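Local coordinates for aerobactin synthase IucC (Klebsiella pneumoniae, PDB 6CN7), which probably catalyses the ATP-dependent attachment of a second N6-acetyl-N6-hydroxylysine to citryl-N6-acetyl-N6-hydroxylysine, completing the siderophore aerobactin, at residues Tyr102-Leu105 and Leu106-Gln110; Ser136-Pro139 and Lys140-Phe143; Gly392-Ala395 and Glu396-Leu399. The protein carries 5 engineered substitutions. All blocks are in the same frame, centred on the assembly; numbering follows the deposited sequence.

Interaction 1. Residues Tyr102-Leu105 and Leu106-Gln110; sequences YATL and LGDLQ
Thr-104 and Asp-108 run side by side in the same direction, one helical turn apart, and meet where the methyl CG2 of Thr-104 comes 3.6 Å from OD2 of Asp-108. The torsion of Thr-104 explains the choice of branch: CG2 is anti to the backbone N (chi1 of OG1 -59°), which leaves the methyl beside the carbonyl carbon and facing the next turn. Asp-108 also binds Thr-104 through the main chain, its N donating to Thr-104 O at 2.8 Å with an N-H...O angle of 162°. The carboxylate folds back over that same carbonyl, with Asp-108 CG 3.1 Å from Thr-104 O, so acceptor oxygens crowd together.

Leu-106 and Leu-109 repeat the pattern with hydrocarbon, each over the carbonyl four residues back. Leu-109 CG sits 3.1 Å from Leu-105 O, and Leu-106 CG is 3.3 Å from Tyr-102 O; in both cases the side chain leans on the carbonyl that its own N-H reaches. These are successive i to i+4 steps of helix 91-114: Leu-106 N bonds to Tyr-102 O at 3.0 Å, and Gly-107 N to Ala-103 O and Leu-109 N to Leu-105 O continue the unbroken ladder that defines an alpha-helix.

Further out, Lys-145 forms a salt bridge with Asp-108 OD1, which probably offsets the closeness of that carboxylate to Thr-104 O, while Thr-104 OG1 bonds back to Asp-100 O one turn earlier. Leu-105 packs on Trp-8, Val-11 and Leu-15 of helix 4-25. On the dimer side, Leu-106 packs on Ile-236 and Tyr-102 on Ala-240 of the second subunit, with a weak hydrogen bond from Tyr-102 OH to Glu-241 of that subunit.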
loop_
_atom_site.group_PDB
_atom_site.type_symbol
_atom_site.label_atom_id
_atom_site.label_comp_id
_atom_site.label_asym_id
_atom_site.label_seq_id
_atom_site.Cartn_x
_atom_site.Cartn_y
_atom_site.Cartn_z
ATOM N N TYR A 102 -4.325 17.554 4.556
ATOM C CA TYR A 102 -5.355 17.300 3.558
ATOM C C TYR A 102 -6.188 16.079 3.919
ATOM O O TYR A 102 -7.376 16.019 3.582
ATOM C CB TYR A 102 -4.724 17.145 2.174
ATOM C CG TYR A 102 -4.297 18.466 1.571
ATOM C CD1 TYR A 102 -5.243 19.390 1.151
ATOM C CD2 TYR A 102 -2.954 18.794 1.428
ATOM C CE1 TYR A 102 -4.869 20.602 0.604
ATOM C CE2 TYR A 102 -2.568 20.008 0.878
ATOM C CZ TYR A 102 -3.533 20.906 0.469
ATOM O OH TYR A 102 -3.164 22.115 -0.078
ATOM N N ALA A 103 -5.596 15.102 4.609
ATOM C CA ALA A 103 -6.395 14.008 5.147
ATOM C C ALA A 103 -7.440 14.521 6.130
ATOM O O ALA A 103 -8.549 13.979 6.199
ATOM C CB ALA A 103 -5.495 12.975 5.824
ATOM N N THR A 104 -7.107 15.565 6.895
ATOM C CA THR A 104 -8.061 16.123 7.849
ATOM C C THR A 104 -9.173 16.880 7.135
ATOM O O THR A 104 -10.350 16.748 7.494
ATOM C CB THR A 104 -7.341 17.037 8.844
ATOM O OG1 THR A 104 -6.336 16.290 9.542
ATOM C CG2 THR A 104 -8.324 17.619 9.860
ATOM N N LEU A 105 -8.825 17.680 6.126
ATOM C CA LEU A 105 -9.846 18.412 5.386
ATOM C C LEU A 105 -10.795 17.461 4.671
ATOM O O LEU A 105 -12.005 17.708 4.610
ATOM C CB LEU A 105 -9.185 19.366 4.391
ATOM C CG LEU A 105 -8.291 20.452 4.998
ATOM C CD1 LEU A 105 -7.665 21.296 3.899
ATOM C CD2 LEU A 105 -9.077 21.334 5.956
ATOM N N LEU A 106 -10.267 16.369 4.117
ATOM C CA LEU A 106 -11.127 15.373 3.491
ATOM C C LEU A 106 -12.129 14.818 4.494
ATOM O O LEU A 106 -13.327 14.720 4.203
ATOM C CB LEU A 106 -10.278 14.249 2.894
ATOM C CG LEU A 106 -9.557 14.587 1.586
ATOM C CD1 LEU A 106 -8.558 13.500 1.228
ATOM C CD2 LEU A 106 -10.555 14.780 0.451
ATOM N N GLY A 107 -11.655 14.452 5.687
ATOM C CA GLY A 107 -12.556 13.935 6.703
ATOM C C GLY A 107 -13.546 14.978 7.183
ATOM O O GLY A 107 -14.724 14.679 7.396
ATOM N N ASP A 108 -13.085 16.218 7.357
ATOM C CA ASP A 108 -13.988 17.287 7.773
ATOM C C ASP A 108 -15.048 17.559 6.714
ATOM O O ASP A 108 -16.187 17.904 7.050
ATOM C CB ASP A 108 -13.186 18.553 8.081
ATOM C CG ASP A 108 -12.294 18.396 9.303
ATOM O OD1 ASP A 108 -12.413 17.365 10.001
ATOM O OD2 ASP A 108 -11.475 19.301 9.563
ATOM N N LEU A 109 -14.698 17.408 5.434
ATOM C CA LEU A 109 -15.692 17.539 4.374
ATOM C C LEU A 109 -16.725 16.424 4.451
ATOM O O LEU A 109 -17.915 16.653 4.203
ATOM C CB LEU A 109 -15.006 17.536 3.009
ATOM C CG LEU A 109 -14.184 18.777 2.652
ATOM C CD1 LEU A 109 -13.298 18.494 1.452
ATOM C CD2 LEU A 109 -15.089 19.965 2.374
ATOM N N GLN A 110 -16.292 15.208 4.790
ATOM C CA GLN A 110 -17.230 14.102 4.945
ATOM C C GLN A 110 -18.198 14.361 6.095
ATOM O O GLN A 110 -19.414 14.179 5.953
ATOM C CB GLN A 110 -16.468 12.796 5.172
ATOM C CG GLN A 110 -17.366 11.573 5.269
ATOM C CD GLN A 110 -18.162 11.344 4.001
ATOM O OE1 GLN A 110 -17.694 11.629 2.898
ATOM N NE2 GLN A 110 -19.378 10.840 4.151
#

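Interaction 2. Residues Ser136-Pro139 and Lys140-Phe143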
loop_
_atom_site.group_PDB
_atom_site.type_symbol
_atom_site.label_atom_id
_atom_site.label_comp_id
_atom_site.label_asym_id
_atom_site.label_seq_id
_atom_site.Cartn_x
_atom_site.Cartn_y
_atom_site.Cartn_z
ATOM N N SER A 136 -16.078 14.862 15.725
ATOM C CA SER A 136 -15.094 15.686 15.030
ATOM C C SER A 136 -13.675 15.149 15.171
ATOM O O SER A 136 -12.813 15.500 14.362
ATOM C CB SER A 136 -15.141 17.120 15.554
ATOM O OG SER A 136 -16.433 17.677 15.396
ATOM N N GLY A 137 -13.414 14.311 16.165
ATOM C CA GLY A 137 -12.072 13.817 16.409
ATOM C C GLY A 137 -11.413 14.503 17.588
ATOM O O GLY A 137 -12.047 15.189 18.396
ATOM N N HIS A 138 -10.106 14.309 17.677
ATOM C CA HIS A 138 -9.370 14.797 18.837
ATOM C C HIS A 138 -9.375 16.323 18.849
ATOM O O HIS A 138 -9.026 16.946 17.840
ATOM C CB HIS A 138 -7.939 14.274 18.832
ATOM C CG HIS A 138 -7.255 14.391 20.159
ATOM N ND1 HIS A 138 -6.583 15.529 20.552
ATOM C CD2 HIS A 138 -7.150 13.519 21.188
ATOM C CE1 HIS A 138 -6.089 15.350 21.764
ATOM N NE2 HIS A 138 -6.419 14.139 22.172
ATOM N N PRO A 139 -9.749 16.962 19.965
ATOM C CA PRO A 139 -9.934 18.421 19.948
ATOM C C PRO A 139 -8.651 19.230 20.022
ATOM O O PRO A 139 -8.692 20.433 19.730
ATOM C CB PRO A 139 -10.803 18.672 21.186
ATOM C CG PRO A 139 -10.410 17.586 22.128
ATOM C CD PRO A 139 -10.078 16.382 21.281
ATOM N N LYS A 140 -7.523 18.631 20.401
ATOM C CA LYS A 140 -6.295 19.398 20.589
ATOM C C LYS A 140 -5.426 19.448 19.336
ATOM O O LYS A 140 -4.906 20.513 18.991
ATOM C CB LYS A 140 -5.479 18.815 21.747
ATOM C CG LYS A 140 -4.184 19.564 22.025
ATOM C CD LYS A 140 -3.415 18.965 23.191
ATOM C CE LYS A 140 -2.075 19.665 23.374
ATOM N NZ LYS A 140 -2.229 21.139 23.549
ATOM N N PHE A 141 -5.257 18.323 18.649
ATOM C CA PHE A 141 -4.276 18.239 17.576
ATOM C C PHE A 141 -4.801 18.872 16.293
ATOM O O PHE A 141 -5.967 18.707 15.928
ATOM C CB PHE A 141 -3.882 16.782 17.335
ATOM C CG PHE A 141 -3.107 16.181 18.471
ATOM C CD1 PHE A 141 -1.777 16.514 18.667
ATOM C CD2 PHE A 141 -3.708 15.301 19.354
ATOM C CE1 PHE A 141 -1.060 15.972 19.716
ATOM C CE2 PHE A 141 -2.996 14.755 20.405
ATOM C CZ PHE A 141 -1.670 15.091 20.586
ATOM N N ALA A 142 -3.910 19.593 15.605
ATOM C CA ALA A 142 -4.314 20.394 14.452
ATOM C C ALA A 142 -4.853 19.523 13.322
ATOM O O ALA A 142 -5.885 19.845 12.721
ATOM C CB ALA A 142 -3.128 21.229 13.971
ATOM N N PHE A 143 -4.170 18.425 13.013
ATOM C CA PHE A 143 -4.559 17.523 11.932
ATOM C C PHE A 143 -4.953 16.188 12.560
ATOM O O PHE A 143 -4.211 15.209 12.508
ATOM C CB PHE A 143 -3.408 17.365 10.936
ATOM C CG PHE A 143 -2.789 18.669 10.514
ATOM C CD1 PHE A 143 -3.582 19.765 10.217
ATOM C CD2 PHE A 143 -1.414 18.802 10.431
ATOM C CE1 PHE A 143 -3.015 20.967 9.834
ATOM C CE2 PHE A 143 -0.841 20.002 10.048
ATOM C CZ PHE A 143 -1.641 21.085 9.749
#
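His-138 and Lys-140 are joined by the hydrogen bond between the two halves of this turn: the backbone N of Lys-140 donates to His-138 ND1 over 3.2 Å. The N-H...N angle of 155° is fairly straight, but the donor stands 35° out of the imidazole plane, so the nitrogen is approached at a slant.

Ring contacts come next. One face of the His-138 imidazole carries Phe-141 CE2, 3.4 Å above the plane and displaced toward the rim, and the opposite face has Pro-139 CD at 3.5 Å. Contacts on both faces probably limit the ring's rotation. The two aromatic planes are inclined at 42° with centroids 4.7 Å apart, neither a parallel stack nor an edge-to-face pair. With its CG anti to the backbone N, His-138 reaches forward along the chain to these partners.

Aliphatic packing adds Lys-140 CB, 3.5 Å from His-138 CE1. Beyond it the lysine chain extends, bending only at its last torsion, to salt bridges with Glu-22 and Glu-26.

Lys-18 of helix 4-25 ties the main chain down, its NZ bonding to the carbonyls of both His-138 and Phe-141. The whole is an irregular turn between helices 128-133 and 152-158, closed by a bond from the backbone N-H of residue i+2 to the side chain of residue i.

Interaction 3. Residues Gly392-Ala395 and Glu396-Leu399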
loop_
_atom_site.group_PDB
_atom_site.type_symbol
_atom_site.label_atom_id
_atom_site.label_comp_id
_atom_site.label_asym_id
_atom_site.label_seq_id
_atom_site.Cartn_x
_atom_site.Cartn_y
_atom_site.Cartn_z
ATOM N N GLY A 392 -34.883 16.965 31.606
ATOM C CA GLY A 392 -35.763 17.708 32.479
ATOM C C GLY A 392 -35.069 18.362 33.650
ATOM O O GLY A 392 -35.740 18.996 34.474
ATOM N N LEU A 393 -33.750 18.231 33.751
ATOM C CA LEU A 393 -32.977 18.831 34.826
ATOM C C LEU A 393 -32.496 20.216 34.418
ATOM O O LEU A 393 -32.317 20.507 33.232
ATOM C CB LEU A 393 -31.770 17.956 35.169
ATOM C CG LEU A 393 -32.060 16.504 35.543
ATOM C CD1 LEU A 393 -30.762 15.716 35.640
ATOM C CD2 LEU A 393 -32.831 16.436 36.849
ATOM N N ASP A 394 -32.284 21.071 35.413
ATOM C CA ASP A 394 -31.597 22.326 35.157
ATOM C C ASP A 394 -30.118 22.052 34.919
ATOM O O ASP A 394 -29.565 21.053 35.387
ATOM C CB ASP A 394 -31.784 23.304 36.320
ATOM C CG ASP A 394 -31.142 22.824 37.604
ATOM O OD1 ASP A 394 -30.755 21.641 37.676
ATOM O OD2 ASP A 394 -31.023 23.637 38.547
ATOM N N ALA A 395 -29.478 22.949 34.166
ATOM C CA ALA A 395 -28.104 22.714 33.739
ATOM C C ALA A 395 -27.195 22.378 34.916
ATOM O O ALA A 395 -26.384 21.448 34.839
ATOM C CB ALA A 395 -27.579 23.937 32.990
ATOM N N GLU A 396 -27.324 23.113 36.024
ATOM C CA GLU A 396 -26.398 22.930 37.138
ATOM C C GLU A 396 -26.496 21.526 37.725
ATOM O O GLU A 396 -25.473 20.888 37.999
ATOM C CB GLU A 396 -26.656 23.985 38.211
ATOM C CG GLU A 396 -26.239 25.389 37.796
ATOM C CD GLU A 396 -26.278 26.378 38.943
ATOM O OE1 GLU A 396 -26.849 26.041 40.002
ATOM O OE2 GLU A 396 -25.731 27.491 38.788
ATOM N N THR A 397 -27.716 21.022 37.926
ATOM C CA THR A 397 -27.871 19.673 38.466
ATOM C C THR A 397 -27.372 18.620 37.487
ATOM O O THR A 397 -26.854 17.579 37.906
ATOM C CB THR A 397 -29.334 19.403 38.822
ATOM O OG1 THR A 397 -29.769 20.346 39.811
ATOM C CG2 THR A 397 -29.516 17.987 39.364
ATOM N N TRP A 398 -27.535 18.864 36.187
ATOM C CA TRP A 398 -27.052 17.923 35.184
ATOM C C TRP A 398 -25.530 17.843 35.209
ATOM O O TRP A 398 -24.953 16.749 35.229
ATOM C CB TRP A 398 -27.556 18.347 33.804
ATOM C CG TRP A 398 -27.405 17.319 32.729
ATOM C CD1 TRP A 398 -28.376 16.495 32.240
ATOM C CD2 TRP A 398 -26.214 17.016 31.994
ATOM N NE1 TRP A 398 -27.863 15.694 31.248
ATOM C CE2 TRP A 398 -26.536 15.994 31.079
ATOM C CE3 TRP A 398 -24.906 17.507 32.023
ATOM C CZ2 TRP A 398 -25.599 15.454 30.204
ATOM C CZ3 TRP A 398 -23.977 16.970 31.151
ATOM C CH2 TRP A 398 -24.328 15.955 30.255
ATOM N N LEU A 399 -24.862 19.001 35.219
ATOM C CA LEU A 399 -23.404 19.021 35.295
ATOM C C LEU A 399 -22.904 18.336 36.561
ATOM O O LEU A 399 -21.927 17.579 36.520
ATOM C CB LEU A 399 -22.894 20.461 35.233
ATOM C CG LEU A 399 -22.676 21.049 33.837
ATOM C CD1 LEU A 399 -23.972 21.128 33.062
ATOM C CD2 LEU A 399 -22.049 22.428 33.945
#
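An N-capped helix start, with a hydrophobic staple across it, is what Leu-393, Asp-394, Thr-397 and Trp-398 build at the beginning of helix 395-417. Asp-394 is the N-cap: its OD1 accepts from Thr-397 N at 3.1 Å, with an N-H...O angle of 146°, and from Thr-397 OG1 at 2.7 Å. OD1 is modelled too close to Thr-397, so its position, and with it the detail of both bonds, is less sure. CG of Asp-394 stands between the backbone N and the carbonyl carbon (chi1 65°), which swings the carboxylate over the first turn; there it meets the threonine side chain at about a right angle.

The staple joins the residue before the cap to the fourth residue after it: Leu-393 CD1 lies 4.2 Å from Trp-398 CD1, obliquely to the indole. Behind these side chains the helical bonds set in, Trp-398 N to Asp-394 O at 3.1 Å and Leu-399 N to Ala-395 O at 2.9 Å. Leu-399 CD1 also rests on Ala-395 O, 3.0 Å away. The indole packs against helix 383-391, and its NE1 bonds to Gly-435 O.

Glu-396 brings a second carboxylate to this end, OE1 lying 5.0 Å from Asp-394 OD2. The salt bridge of Glu-396 OE2 to Arg-507 would probably ease any repulsion between the two like charges, and the amide-rich N-terminal end of the helix would favour negative charge on both groups. Asp-394 thus supplies an acceptor for Thr-397 N, an amide of the first turn that has no preceding helical carbonyl four residues back.

In the fold
Interactions 1 and 2 form one neighbourhood, their centres 12 Å apart, and they touch directly: Thr-104 OG1 lies 3.2 Å from Phe-143 CA, so the part of the loop at 140-143 packs on helix 91-114. Lys-145 bridges the two, its NZ pairing with Asp-108 OD1 of interaction 1 and with Ser-136 O of interaction 2. Helix 4-25 is a shared neighbour of both. Interaction 3 is separate, with its centre 35 Å from that of interaction 1 and 28 Å from that of interaction 2; even the nearest atoms are about 24 and 16 Å away. Interaction 1 alone of the three reaches the second subunit.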